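Local coordinates for protein DynE7 (Micromonospora chersina, PDB 2XEM) that probably acts as a hot-dog fold thioesterase in the polyketide pathway to the enediyne dynemicin, and binds a polyene, at residues D[85-98]-D[134-147]. Residues are numbered along the deposited sequence; the frame is centred on the assembly and turned at random.
Sequences MMLDRLDGHRIAMS and VPAELRRALSRYAV
L87 and A146 form a single beta bridge: L87 N donates to Y145 O (2.9 Å). In return, V147 N reaches L87 O (2.8 Å) nearly straight at 171°. A water donating to D88 O and V147 O spans the same backbones. Beside the bridge, the backbone N atoms of D88 and R89 both donate to A96 O, a classic beta bulge. Helix 136-143 runs across strand 85-91 at -110°, their axes 8.9 Å apart. This C-terminal helix thus packs on the hairpin end of the antiparallel hot-dog sheet, whose strands 85-91 and 94-98 join through a type II' turn. L142 fits between three side chains: CD1 meets I95 CG2 (3.5 Å) and L90 CD1 (3.8 Å), while the L87 side chain crosses that of L142 at about a right angle; with CG anti to the backbone N (chi1 175°), L87 brings its CD1 and CD2 against L142 CB. D88 OD1 accepts from S98 OG (2.7 Å) on its syn side, tilted somewhat out of the carboxylate plane, and abuts V147 CG2 (3.4 Å). An alanine in place of D88 removes that carboxylate and would probably leave S98 OG without this acceptor and V147 less covered. I95 CD1 also touches L138 CD2 (3.7 Å), and its CG1 meets V134.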
ATOM      1  N   MET D  85      10.867 -16.846  -8.936  1.00 23.00           N
ATOM      2  CA  MET D  85      10.606 -16.378 -10.289  1.00 23.16           C
ATOM      3  C   MET D  85      11.287 -17.233 -11.360  1.00 24.25           C
ATOM      4  O   MET D  85      12.456 -17.601 -11.233  1.00 22.82           O
ATOM      5  CB  MET D  85      11.026 -14.917 -10.433  1.00 26.17           C
ATOM      6  CG  MET D  85      10.559 -14.272 -11.721  1.00 32.58           C
ATOM      7  SD  MET D  85      11.033 -12.530 -11.786  1.00 40.63           S
ATOM      8  CE  MET D  85      12.862 -12.724 -12.018  1.00 37.63           C
ATOM      9  N   MET D  86      10.561 -17.500 -12.443  1.00 20.85           N
ATOM     10  CA  MET D  86      11.118 -18.154 -13.632  1.00 22.14           C
ATOM     11  C   MET D  86      10.738 -17.415 -14.896  1.00 24.61           C
ATOM     12  O   MET D  86       9.668 -16.812 -14.954  1.00 23.74           O
ATOM     13  CB  MET D  86      10.624 -19.601 -13.714  1.00 26.03           C
ATOM     14  CG  MET D  86      11.166 -20.442 -12.583  1.00 31.29           C
ATOM     15  SD  MET D  86      11.168 -22.176 -12.852  1.00 39.96           S
ATOM     16  CE  MET D  86      12.618 -22.336 -13.938  1.00 36.45           C
ATOM     17  N   LEU D  87      11.612 -17.466 -15.907  1.00 21.51           N
ATOM     18  CA  LEU D  87      11.288 -16.982 -17.240  1.00 22.67           C
ATOM     19  C   LEU D  87      10.409 -17.998 -17.972  1.00 27.80           C
ATOM     20  O   LEU D  87      10.808 -19.148 -18.153  1.00 26.81           O
ATOM     21  CB  LEU D  87      12.560 -16.667 -18.054  1.00 23.95           C
ATOM     22  CG  LEU D  87      12.376 -16.256 -19.517  1.00 28.52           C
ATOM     23  CD1 LEU D  87      11.811 -14.874 -19.602  1.00 29.06           C
ATOM     24  CD2 LEU D  87      13.696 -16.352 -20.293  1.00 30.81           C
ATOM     25  N   ASP D  88       9.202 -17.573 -18.385  1.00 27.71           N
ATOM     26  CA  ASP D  88       8.333 -18.399 -19.248  1.00 27.98           C
ATOM     27  C   ASP D  88       8.683 -18.272 -20.700  1.00 31.35           C
ATOM     28  O   ASP D  88       8.787 -19.279 -21.396  1.00 30.53           O
ATOM     29  CB  ASP D  88       6.861 -18.045 -19.052  1.00 29.69           C
ATOM     30  CG  ASP D  88       6.317 -18.459 -17.718  1.00 52.58           C
ATOM     31  OD1 ASP D  88       6.995 -19.246 -17.014  1.00 57.43           O
ATOM     32  OD2 ASP D  88       5.197 -18.035 -17.384  1.00 59.68           O
ATOM     33  N   ARG D  89       8.824 -17.030 -21.172  1.00 30.34           N
ATOM     34  CA  ARG D  89       9.213 -16.765 -22.552  1.00 33.12           C
ATOM     35  C   ARG D  89       9.625 -15.321 -22.754  1.00 38.01           C
ATOM     36  O   ARG D  89       9.164 -14.417 -22.039  1.00 34.49           O
ATOM     37  CB  ARG D  89       8.141 -17.228 -23.579  1.00 36.89           C
ATOM     38  CG  ARG D  89       6.781 -16.580 -23.423  1.00 49.02           C
ATOM     39  CD  ARG D  89       5.659 -17.522 -23.816  1.00 68.96           C
ATOM     40  NE  ARG D  89       4.935 -18.030 -22.641  1.00 84.27           N
ATOM     41  CZ  ARG D  89       3.950 -17.384 -22.019  1.00 97.81           C
ATOM     42  NH1 ARG D  89       3.555 -16.187 -22.443  1.00 79.16           N
ATOM     43  NH2 ARG D  89       3.360 -17.924 -20.960  1.00 89.44           N
ATOM     44  N   LEU D  90      10.514 -15.133 -23.715  1.00 37.78           N
ATOM     45  CA  LEU D  90      10.996 -13.849 -24.168  1.00 40.79           C
ATOM     46  C   LEU D  90      10.555 -13.777 -25.592  1.00 50.50           C
ATOM     47  O   LEU D  90      10.957 -14.619 -26.392  1.00 52.13           O
ATOM     48  CB  LEU D  90      12.523 -13.796 -24.049  1.00 42.05           C
ATOM     49  CG  LEU D  90      13.062 -12.435 -23.702  1.00 48.74           C
ATOM     50  CD1 LEU D  90      13.520 -12.376 -22.238  1.00 48.34           C
ATOM     51  CD2 LEU D  90      14.174 -12.024 -24.682  1.00 53.53           C
ATOM     52  N   ASP D  91       9.647 -12.836 -25.890  1.00 50.05           N
ATOM     53  CA  ASP D  91       9.031 -12.672 -27.206  1.00 51.77           C
ATOM     54  C   ASP D  91       9.131 -11.212 -27.677  1.00 55.75           C
ATOM     55  O   ASP D  91       8.212 -10.418 -27.440  1.00 54.74           O
ATOM     56  CB  ASP D  91       7.571 -13.169 -27.166  1.00 54.28           C
ATOM     57  CG  ASP D  91       6.847 -13.201 -28.505  1.00 76.20           C
ATOM     58  OD1 ASP D  91       7.531 -13.272 -29.558  1.00 81.15           O
ATOM     59  OD2 ASP D  91       5.599 -13.218 -28.501  1.00 82.75           O
ATOM     60  N   GLY D  92      10.267 -10.883 -28.311  1.00 52.64           N
ATOM     61  CA  GLY D  92      10.570  -9.553 -28.830  1.00 52.25           C
ATOM     62  C   GLY D  92      11.037  -8.596 -27.754  1.00 53.99           C
ATOM     63  O   GLY D  92      12.107  -8.802 -27.168  1.00 55.35           O
ATOM     64  N   HIS D  93      10.261  -7.504 -27.542  1.00 45.52           N
ATOM     65  CA  HIS D  93      10.368  -6.544 -26.442  1.00 42.98           C
ATOM     66  C   HIS D  93       9.608  -7.039 -25.181  1.00 37.05           C
ATOM     67  O   HIS D  93       9.670  -6.377 -24.156  1.00 35.84           O
ATOM     68  CB  HIS D  93       9.897  -5.128 -26.897  1.00 45.35           C
ATOM     69  CG  HIS D  93       8.422  -4.983 -27.046  1.00 48.97           C
ATOM     70  ND1 HIS D  93       7.689  -4.177 -26.198  1.00 50.61           N
ATOM     71  CD2 HIS D  93       7.589  -5.547 -27.944  1.00 51.40           C
ATOM     72  CE1 HIS D  93       6.433  -4.282 -26.605  1.00 50.17           C
ATOM     73  NE2 HIS D  93       6.326  -5.093 -27.654  1.00 51.05           N
ATOM     74  N   ARG D  94       8.897  -8.181 -25.266  1.00 29.76           N
ATOM     75  CA  ARG D  94       8.114  -8.721 -24.150  1.00 28.40           C
ATOM     76  C   ARG D  94       8.782  -9.861 -23.389  1.00 33.10           C
ATOM     77  O   ARG D  94       9.473 -10.693 -23.972  1.00 34.04           O
ATOM     78  CB  ARG D  94       6.721  -9.136 -24.587  1.00 26.67           C
ATOM     79  CG  ARG D  94       5.779  -7.974 -24.719  1.00 28.03           C
ATOM     80  CD  ARG D  94       4.578  -8.455 -25.513  1.00 35.82           C
ATOM     81  NE  ARG D  94       3.611  -7.383 -25.732  1.00 43.30           N
ATOM     82  CZ  ARG D  94       2.292  -7.501 -25.617  1.00 53.89           C
ATOM     83  NH1 ARG D  94       1.747  -8.670 -25.301  1.00 36.42           N
ATOM     84  NH2 ARG D  94       1.504  -6.453 -25.827  1.00 42.73           N
ATOM     85  N   ILE D  95       8.553  -9.888 -22.075  1.00 28.29           N
ATOM     86  CA  ILE D  95       9.078 -10.881 -21.141  1.00 26.89           C
ATOM     87  C   ILE D  95       7.897 -11.414 -20.340  1.00 29.72           C
ATOM     88  O   ILE D  95       7.239 -10.648 -19.649  1.00 28.17           O
ATOM     89  CB  ILE D  95      10.149 -10.240 -20.183  1.00 28.10           C
ATOM     90  CG1 ILE D  95      11.332  -9.596 -20.957  1.00 28.77           C
ATOM     91  CG2 ILE D  95      10.629 -11.256 -19.146  1.00 27.15           C
ATOM     92  CD1 ILE D  95      12.100  -8.538 -20.157  1.00 32.21           C
ATOM     93  N   ALA D  96       7.665 -12.724 -20.392  1.00 25.57           N
ATOM     94  CA  ALA D  96       6.687 -13.400 -19.538  1.00 24.33           C
ATOM     95  C   ALA D  96       7.442 -14.157 -18.461  1.00 26.97           C
ATOM     96  O   ALA D  96       8.343 -14.937 -18.764  1.00 26.30           O
ATOM     97  CB  ALA D  96       5.819 -14.347 -20.365  1.00 25.37           C
ATOM     98  N   MET D  97       7.114 -13.865 -17.199  1.00 23.93           N
ATOM     99  CA  MET D  97       7.675 -14.472 -15.987  1.00 23.17           C
ATOM    100  C   MET D  97       6.584 -15.205 -15.250  1.00 25.29           C
ATOM    101  O   MET D  97       5.431 -14.789 -15.329  1.00 24.46           O
ATOM    102  CB  MET D  97       8.214 -13.382 -15.043  1.00 25.22           C
ATOM    103  CG  MET D  97       9.484 -12.724 -15.534  1.00 29.96           C
ATOM    104  SD  MET D  97       9.693 -11.104 -14.760  1.00 34.68           S
ATOM    105  CE  MET D  97       8.437 -10.137 -15.733  1.00 31.34           C
ATOM    106  N   SER D  98       6.941 -16.288 -14.543  1.00 20.74           N
ATOM    107  CA  SER D  98       6.044 -17.009 -13.636  1.00 20.20           C
ATOM    108  C   SER D  98       6.611 -17.052 -12.222  1.00 21.65           C
ATOM    109  O   SER D  98       7.817 -16.889 -12.028  1.00 18.32           O
ATOM    110  CB  SER D  98       5.734 -18.419 -14.147  1.00 23.70           C
ATOM    111  OG  SER D  98       6.933 -19.151 -14.347  1.00 31.29           O
ATOM    112  N   VAL D 134      14.494  -6.021 -25.573  1.00 27.68           N
ATOM    113  CA  VAL D 134      14.968  -6.409 -24.242  1.00 25.42           C
ATOM    114  C   VAL D 134      16.505  -6.186 -24.198  1.00 30.23           C
ATOM    115  O   VAL D 134      17.202  -6.679 -25.079  1.00 31.07           O
ATOM    116  CB  VAL D 134      14.592  -7.875 -23.898  1.00 28.76           C
ATOM    117  CG1 VAL D 134      15.123  -8.263 -22.505  1.00 26.49           C
ATOM    118  CG2 VAL D 134      13.067  -8.116 -24.009  1.00 28.19           C
ATOM    119  N   PRO D 135      17.047  -5.395 -23.242  1.00 26.48           N
ATOM    120  CA  PRO D 135      18.519  -5.236 -23.177  1.00 25.75           C
ATOM    121  C   PRO D 135      19.225  -6.586 -23.080  1.00 26.86           C
ATOM    122  O   PRO D 135      18.720  -7.488 -22.419  1.00 23.72           O
ATOM    123  CB  PRO D 135      18.737  -4.379 -21.911  1.00 26.77           C
ATOM    124  CG  PRO D 135      17.426  -3.623 -21.739  1.00 31.68           C
ATOM    125  CD  PRO D 135      16.367  -4.606 -22.182  1.00 26.18           C
ATOM    126  N   ALA D 136      20.387  -6.722 -23.750  1.00 27.22           N
ATOM    127  CA  ALA D 136      21.172  -7.968 -23.791  1.00 27.31           C
ATOM    128  C   ALA D 136      21.444  -8.528 -22.383  1.00 29.64           C
ATOM    129  O   ALA D 136      21.276  -9.721 -22.156  1.00 28.07           O
ATOM    130  CB  ALA D 136      22.470  -7.722 -24.524  1.00 28.99           C
ATOM    131  N   GLU D 137      21.786  -7.637 -21.429  1.00 26.64           N
ATOM    132  CA  GLU D 137      22.105  -7.990 -20.050  1.00 25.85           C
ATOM    133  C   GLU D 137      20.925  -8.685 -19.358  1.00 29.66           C
ATOM    134  O   GLU D 137      21.136  -9.664 -18.628  1.00 29.71           O
ATOM    135  CB  GLU D 137      22.510  -6.729 -19.278  1.00 27.15           C
ATOM    136  CG  GLU D 137      22.950  -7.008 -17.856  1.00 32.21           C
ATOM    137  CD  GLU D 137      23.217  -5.783 -17.005  1.00 44.02           C
ATOM    138  OE1 GLU D 137      23.952  -5.923 -16.008  1.00 41.26           O
ATOM    139  OE2 GLU D 137      22.719  -4.685 -17.336  1.00 37.03           O
ATOM    140  N   LEU D 138      19.696  -8.177 -19.597  1.00 22.75           N
ATOM    141  CA  LEU D 138      18.479  -8.729 -19.034  1.00 20.80           C
ATOM    142  C   LEU D 138      18.124 -10.068 -19.705  1.00 24.58           C
ATOM    143  O   LEU D 138      17.790 -11.014 -19.009  1.00 22.31           O
ATOM    144  CB  LEU D 138      17.323  -7.703 -19.152  1.00 19.90           C
ATOM    145  CG  LEU D 138      15.951  -8.088 -18.594  1.00 23.62           C
ATOM    146  CD1 LEU D 138      16.056  -8.642 -17.127  1.00 24.66           C
ATOM    147  CD2 LEU D 138      15.012  -6.891 -18.639  1.00 22.19           C
ATOM    148  N   ARG D 139      18.205 -10.146 -21.043  1.00 23.19           N
ATOM    149  CA  ARG D 139      18.036 -11.400 -21.793  1.00 25.04           C
ATOM    150  C   ARG D 139      18.939 -12.500 -21.193  1.00 30.73           C
ATOM    151  O   ARG D 139      18.457 -13.578 -20.829  1.00 30.74           O
ATOM    152  CB  ARG D 139      18.396 -11.178 -23.292  1.00 26.05           C
ATOM    153  CG  ARG D 139      17.950 -12.315 -24.209  1.00 47.64           C
ATOM    154  CD  ARG D 139      18.909 -12.553 -25.369  1.00 66.87           C
ATOM    155  NE  ARG D 139      18.631 -13.796 -26.103  1.00 79.76           N
ATOM    156  CZ  ARG D 139      19.058 -15.011 -25.746  1.00 93.82           C
ATOM    157  NH1 ARG D 139      19.759 -15.179 -24.629  1.00 79.38           N
ATOM    158  NH2 ARG D 139      18.771 -16.067 -26.497  1.00 77.36           N
ATOM    159  N   ARG D 140      20.235 -12.189 -21.076  1.00 27.26           N
ATOM    160  CA  ARG D 140      21.289 -13.004 -20.492  1.00 28.79           C
ATOM    161  C   ARG D 140      20.911 -13.480 -19.058  1.00 30.28           C
ATOM    162  O   ARG D 140      20.976 -14.665 -18.753  1.00 29.87           O
ATOM    163  CB  ARG D 140      22.573 -12.146 -20.476  1.00 31.22           C
ATOM    164  CG  ARG D 140      23.861 -12.879 -20.520  1.00 32.67           C
ATOM    165  CD  ARG D 140      24.996 -11.998 -21.023  1.00 34.39           C
ATOM    166  NE  ARG D 140      25.345 -10.897 -20.107  1.00 35.05           N
ATOM    167  CZ  ARG D 140      25.425  -9.612 -20.459  1.00 42.59           C
ATOM    168  NH1 ARG D 140      25.185  -9.241 -21.712  1.00 38.82           N
ATOM    169  NH2 ARG D 140      25.742  -8.694 -19.566  1.00 27.64           N
ATOM    170  N   ALA D 141      20.485 -12.556 -18.211  1.00 26.11           N
ATOM    171  CA  ALA D 141      20.151 -12.824 -16.806  1.00 23.75           C
ATOM    172  C   ALA D 141      18.885 -13.727 -16.673  1.00 27.69           C
ATOM    173  O   ALA D 141      18.909 -14.735 -15.942  1.00 27.57           O
ATOM    174  CB  ALA D 141      19.967 -11.510 -16.060  1.00 22.44           C
ATOM    175  N   LEU D 142      17.801 -13.388 -17.404  1.00 24.57           N
ATOM    176  CA  LEU D 142      16.550 -14.182 -17.373  1.00 24.37           C
ATOM    177  C   LEU D 142      16.707 -15.590 -17.947  1.00 27.52           C
ATOM    178  O   LEU D 142      16.077 -16.510 -17.440  1.00 25.34           O
ATOM    179  CB  LEU D 142      15.422 -13.485 -18.117  1.00 24.65           C
ATOM    180  CG  LEU D 142      14.824 -12.226 -17.517  1.00 28.15           C
ATOM    181  CD1 LEU D 142      14.084 -11.491 -18.587  1.00 27.57           C
ATOM    182  CD2 LEU D 142      13.906 -12.540 -16.311  1.00 28.65           C
ATOM    183  N   SER D 143      17.553 -15.769 -18.988  1.00 25.51           N
ATOM    184  CA  SER D 143      17.724 -17.072 -19.631  1.00 26.61           C
ATOM    185  C   SER D 143      18.302 -18.133 -18.699  1.00 29.80           C
ATOM    186  O   SER D 143      18.098 -19.314 -18.931  1.00 30.13           O
ATOM    187  CB  SER D 143      18.523 -16.940 -20.921  1.00 33.90           C
ATOM    188  OG  SER D 143      17.773 -16.129 -21.810  1.00 44.75           O
ATOM    189  N   ARG D 144      18.935 -17.726 -17.607  1.00 26.39           N
ATOM    190  CA  ARG D 144      19.448 -18.664 -16.590  1.00 26.92           C
ATOM    191  C   ARG D 144      18.328 -19.315 -15.776  1.00 28.87           C
ATOM    192  O   ARG D 144      18.559 -20.329 -15.122  1.00 27.60           O
ATOM    193  CB  ARG D 144      20.462 -17.977 -15.667  1.00 29.01           C
ATOM    194  CG  ARG D 144      21.688 -17.450 -16.423  1.00 40.17           C
ATOM    195  CD  ARG D 144      22.896 -17.189 -15.530  1.00 51.14           C
ATOM    196  NE  ARG D 144      22.623 -16.189 -14.490  1.00 60.59           N
ATOM    197  CZ  ARG D 144      22.856 -14.887 -14.613  1.00 79.92           C
ATOM    198  NH1 ARG D 144      23.373 -14.400 -15.735  1.00 67.53           N
ATOM    199  NH2 ARG D 144      22.581 -14.062 -13.613  1.00 71.48           N
ATOM    200  N   TYR D 145      17.108 -18.732 -15.824  1.00 25.27           N
ATOM    201  CA  TYR D 145      15.937 -19.224 -15.090  1.00 25.32           C
ATOM    202  C   TYR D 145      14.794 -19.625 -16.028  1.00 27.19           C
ATOM    203  O   TYR D 145      13.624 -19.523 -15.638  1.00 26.67           O
ATOM    204  CB  TYR D 145      15.463 -18.166 -14.062  1.00 24.69           C
ATOM    205  CG  TYR D 145      16.566 -17.742 -13.115  1.00 27.12           C
ATOM    206  CD1 TYR D 145      16.882 -18.505 -11.991  1.00 29.39           C
ATOM    207  CD2 TYR D 145      17.357 -16.637 -13.391  1.00 27.38           C
ATOM    208  CE1 TYR D 145      17.908 -18.128 -11.125  1.00 28.50           C
ATOM    209  CE2 TYR D 145      18.394 -16.258 -12.538  1.00 28.61           C
ATOM    210  CZ  TYR D 145      18.656 -16.996 -11.402  1.00 37.81           C
ATOM    211  OH  TYR D 145      19.676 -16.592 -10.573  1.00 45.16           O
ATOM    212  N   ALA D 146      15.123 -20.023 -17.263  1.00 24.17           N
ATOM    213  CA  ALA D 146      14.128 -20.446 -18.253  1.00 25.35           C
ATOM    214  C   ALA D 146      13.371 -21.720 -17.853  1.00 30.00           C
ATOM    215  O   ALA D 146      13.971 -22.730 -17.462  1.00 29.13           O
ATOM    216  CB  ALA D 146      14.755 -20.619 -19.639  1.00 26.55           C
ATOM    217  N   VAL D 147      12.038 -21.650 -17.965  1.00 27.23           N
ATOM    218  CA  VAL D 147      11.145 -22.810 -17.855  1.00 27.84           C
ATOM    219  C   VAL D 147      11.487 -23.742 -19.026  1.00 32.07           C
ATOM    220  O   VAL D 147      11.706 -23.252 -20.124  1.00 31.88           O
ATOM    221  CB  VAL D 147       9.655 -22.338 -17.849  1.00 30.38           C
ATOM    222  CG1 VAL D 147       8.673 -23.487 -18.117  1.00 30.23           C
ATOM    223  CG2 VAL D 147       9.323 -21.643 -16.537  1.00 28.78           C
TER
HETATM  224  O   HOH W   1      11.624 -20.753 -21.163  1.00 36.61           O